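Local coordinates for protein elastase inhibitor AFUEI (Aspergillus fumigatus Af293, PDB 3W0E) that inhibits serine elastases, including human leukocyte elastase and, non-competitively and with nanomolar affinity, the elastase of its own fungus, at residues L29-P39 / S50-E58. Residues are numbered along the deposited sequence; the frame is centred on the assembly and turned at random.
Sequences LQSNPIRVLHP and SRLNIQVNE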
# COMPACT_ATOMS: atom_id res chain seq x y z
N LEU A 29 -12.20 13.45 -1.42
CA LEU A 29 -12.14 12.03 -1.09
C LEU A 29 -13.16 11.65 -0.02
O LEU A 29 -13.30 12.34 1.00
CB LEU A 29 -10.73 11.63 -0.65
CG LEU A 29 -9.67 11.82 -1.74
CD1 LEU A 29 -8.27 11.75 -1.13
CD2 LEU A 29 -9.83 10.77 -2.84
N GLN A 30 -13.88 10.56 -0.25
CA GLN A 30 -14.94 10.12 0.66
C GLN A 30 -14.48 9.02 1.62
O GLN A 30 -15.20 8.66 2.56
CB GLN A 30 -16.16 9.66 -0.15
CG GLN A 30 -16.48 10.58 -1.33
CD GLN A 30 -17.24 9.88 -2.45
OE1 GLN A 30 -18.05 8.98 -2.20
NE2 GLN A 30 -16.98 10.28 -3.70
N SER A 31 -13.29 8.49 1.44
CA SER A 31 -12.77 7.46 2.33
C SER A 31 -12.66 7.95 3.75
O SER A 31 -12.42 9.10 3.98
CB SER A 31 -11.41 6.94 1.87
OG SER A 31 -11.49 6.18 0.70
N ASN A 32 -12.81 7.05 4.71
CA ASN A 32 -12.63 7.39 6.11
C ASN A 32 -12.15 6.17 6.90
O ASN A 32 -12.84 5.19 6.98
CB ASN A 32 -13.96 7.90 6.67
CG ASN A 32 -13.85 8.42 8.08
OD1 ASN A 32 -14.84 8.60 8.77
ND2 ASN A 32 -12.65 8.63 8.53
N PRO A 33 -10.95 6.20 7.44
CA PRO A 33 -10.12 7.40 7.58
C PRO A 33 -9.13 7.56 6.46
O PRO A 33 -8.91 6.62 5.75
CB PRO A 33 -9.36 7.12 8.85
CG PRO A 33 -9.31 5.66 8.93
CD PRO A 33 -10.57 5.17 8.41
N ILE A 34 -8.56 8.76 6.34
CA ILE A 34 -7.51 9.00 5.36
C ILE A 34 -6.25 9.41 6.13
O ILE A 34 -6.32 10.27 7.02
CB ILE A 34 -7.87 10.14 4.42
CG1 ILE A 34 -9.05 9.76 3.53
CG2 ILE A 34 -6.69 10.53 3.54
CD1 ILE A 34 -9.65 10.97 2.82
N ARG A 35 -5.12 8.80 5.81
CA ARG A 35 -3.86 9.11 6.48
C ARG A 35 -2.86 9.56 5.43
O ARG A 35 -2.73 8.94 4.38
CB ARG A 35 -3.31 7.88 7.20
CG ARG A 35 -1.90 8.04 7.74
CD ARG A 35 -1.54 6.87 8.66
NE ARG A 35 -1.45 5.62 7.91
CZ ARG A 35 -1.19 4.44 8.47
NH1 ARG A 35 -1.03 4.35 9.78
NH2 ARG A 35 -1.12 3.36 7.71
N VAL A 36 -2.15 10.65 5.71
CA VAL A 36 -1.11 11.10 4.79
C VAL A 36 0.26 10.56 5.27
O VAL A 36 0.63 10.75 6.43
CB VAL A 36 -1.10 12.64 4.66
CG1 VAL A 36 -0.02 13.08 3.65
CG2 VAL A 36 -2.46 13.13 4.17
N LEU A 37 0.99 9.89 4.38
CA LEU A 37 2.27 9.31 4.74
C LEU A 37 3.37 10.21 4.19
O LEU A 37 3.46 10.38 2.99
CB LEU A 37 2.41 7.91 4.14
CG LEU A 37 1.40 6.89 4.70
CD1 LEU A 37 1.61 5.53 4.09
CD2 LEU A 37 1.54 6.84 6.23
N HIS A 38 4.18 10.79 5.07
CA HIS A 38 5.28 11.69 4.68
C HIS A 38 6.62 10.97 4.72
O HIS A 38 6.80 10.03 5.49
CB HIS A 38 5.35 12.89 5.62
CG HIS A 38 4.07 13.66 5.70
ND1 HIS A 38 3.10 13.40 6.64
CD2 HIS A 38 3.60 14.69 4.96
CE1 HIS A 38 2.09 14.23 6.48
NE2 HIS A 38 2.37 15.03 5.47
N PRO A 39 7.58 11.44 3.92
CA PRO A 39 8.85 10.72 3.86
C PRO A 39 9.49 10.72 5.22
O PRO A 39 9.52 11.75 5.89
CB PRO A 39 9.68 11.52 2.84
CG PRO A 39 8.99 12.83 2.71
CD PRO A 39 7.54 12.61 3.02
N SER A 50 -10.07 -0.23 5.42
CA SER A 50 -10.90 0.95 5.13
C SER A 50 -10.10 2.25 5.03
O SER A 50 -10.64 3.28 4.63
CB SER A 50 -11.98 1.13 6.21
OG SER A 50 -12.69 -0.08 6.46
N ARG A 51 -8.83 2.21 5.42
CA ARG A 51 -8.02 3.42 5.51
C ARG A 51 -7.30 3.72 4.20
O ARG A 51 -6.57 2.87 3.66
CB ARG A 51 -7.02 3.31 6.66
CG ARG A 51 -6.11 4.56 6.83
CD ARG A 51 -5.40 4.51 8.15
NE ARG A 51 -4.66 3.26 8.30
CZ ARG A 51 -4.15 2.81 9.44
NH1 ARG A 51 -4.28 3.52 10.56
NH2 ARG A 51 -3.51 1.65 9.47
N LEU A 52 -7.52 4.92 3.67
CA LEU A 52 -6.83 5.33 2.47
C LEU A 52 -5.55 6.03 2.89
O LEU A 52 -5.58 7.00 3.66
CB LEU A 52 -7.70 6.26 1.63
CG LEU A 52 -7.01 6.87 0.41
CD1 LEU A 52 -6.43 5.77 -0.50
CD2 LEU A 52 -7.98 7.75 -0.36
N ASN A 53 -4.43 5.53 2.38
CA ASN A 53 -3.13 6.16 2.64
C ASN A 53 -2.69 6.92 1.41
O ASN A 53 -2.59 6.36 0.33
CB ASN A 53 -2.08 5.11 3.00
CG ASN A 53 -2.40 4.38 4.26
OD1 ASN A 53 -2.25 4.92 5.36
ND2 ASN A 53 -2.86 3.14 4.13
N ILE A 54 -2.43 8.21 1.59
CA ILE A 54 -1.93 9.03 0.51
C ILE A 54 -0.46 9.31 0.81
O ILE A 54 -0.14 9.93 1.82
CB ILE A 54 -2.68 10.36 0.47
CG1 ILE A 54 -4.18 10.11 0.29
CG2 ILE A 54 -2.13 11.24 -0.66
CD1 ILE A 54 -4.55 9.62 -1.08
N GLN A 55 0.43 8.84 -0.05
CA GLN A 55 1.84 8.99 0.21
C GLN A 55 2.34 10.16 -0.61
O GLN A 55 2.11 10.21 -1.83
CB GLN A 55 2.59 7.71 -0.17
CG GLN A 55 4.03 7.69 0.31
CD GLN A 55 4.56 6.28 0.54
OE1 GLN A 55 3.92 5.27 0.18
NE2 GLN A 55 5.73 6.19 1.15
N VAL A 56 3.01 11.09 0.05
CA VAL A 56 3.51 12.28 -0.64
C VAL A 56 5.03 12.34 -0.52
O VAL A 56 5.65 11.67 0.34
CB VAL A 56 2.84 13.58 -0.10
CG1 VAL A 56 1.32 13.55 -0.33
CG2 VAL A 56 3.14 13.77 1.39
N ASN A 57 5.66 13.12 -1.39
CA ASN A 57 7.08 13.43 -1.22
C ASN A 57 7.30 14.63 -0.31
O ASN A 57 6.35 15.13 0.32
CB ASN A 57 7.78 13.62 -2.57
CG ASN A 57 7.22 14.78 -3.38
OD1 ASN A 57 6.58 15.70 -2.83
ND2 ASN A 57 7.46 14.76 -4.70
N GLU A 58 8.54 15.10 -0.24
CA GLU A 58 8.86 16.19 0.68
C GLU A 58 8.18 17.51 0.30
O GLU A 58 8.15 18.46 1.11
CB GLU A 58 10.37 16.34 0.81
CG GLU A 58 10.90 15.93 2.19
CD GLU A 58 12.06 14.96 2.12
OE1 GLU A 58 12.70 14.72 3.17
OE2 GLU A 58 12.33 14.43 1.02
O HOH W 1 -12.91 4.12 3.79
O HOH W 2 6.26 9.39 1.90
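N53 OD1 is gripped by two nitrogens of one guanidinium: R35 NE reaches it at 2.8 Å, nearly in line with the amide C=O, and R35 NH2 adds a weaker, more bent bond to it at 3.0 Å. The oxygen sits at the edge of the R35 guanidinium, close to its plane, while R51 covers one face, the two guanidinium groups stacked with centres 3.5 Å apart and planes 20° from parallel. Both arginine chains leave the backbone extended and bend at chi3 (67° in R35, 55° in R51), which lays one flat group over the other. The C-terminal carboxylate of A68 probably offsets the like charges: it forms a salt bridge with R51 NE, takes a hydrogen bond from N53 ND2 and makes a long, weak ion pair with R35 NH2. Farther along this face, L37 CD1 rests on N53 CB at 3.9 Å, and Q55 NE2 donates a hydrogen bond to E46 O of the second subunit.

Between the strands, five backbone hydrogen bonds run from L52 N–P33 O to V56 N–L37 O, with R35 and L37 each bonding through both N and O. Water 2 bridges L37 O and V56 O just past the last rung. On the other face I34 CG2 lies 4.1 Å from I54 CG1, and L29 CD1 meets L52 CD2 beside helix 2-15. A cis peptide precedes P33, whose CG packs on the R51 chain. Strand 34-37 thus pairs in parallel with central strand 52-56, itself antiparallel to 62-67, in the mixed sheet, backed by helix 2-15, of an I78 inhibitor, a family of the CI-2 clan.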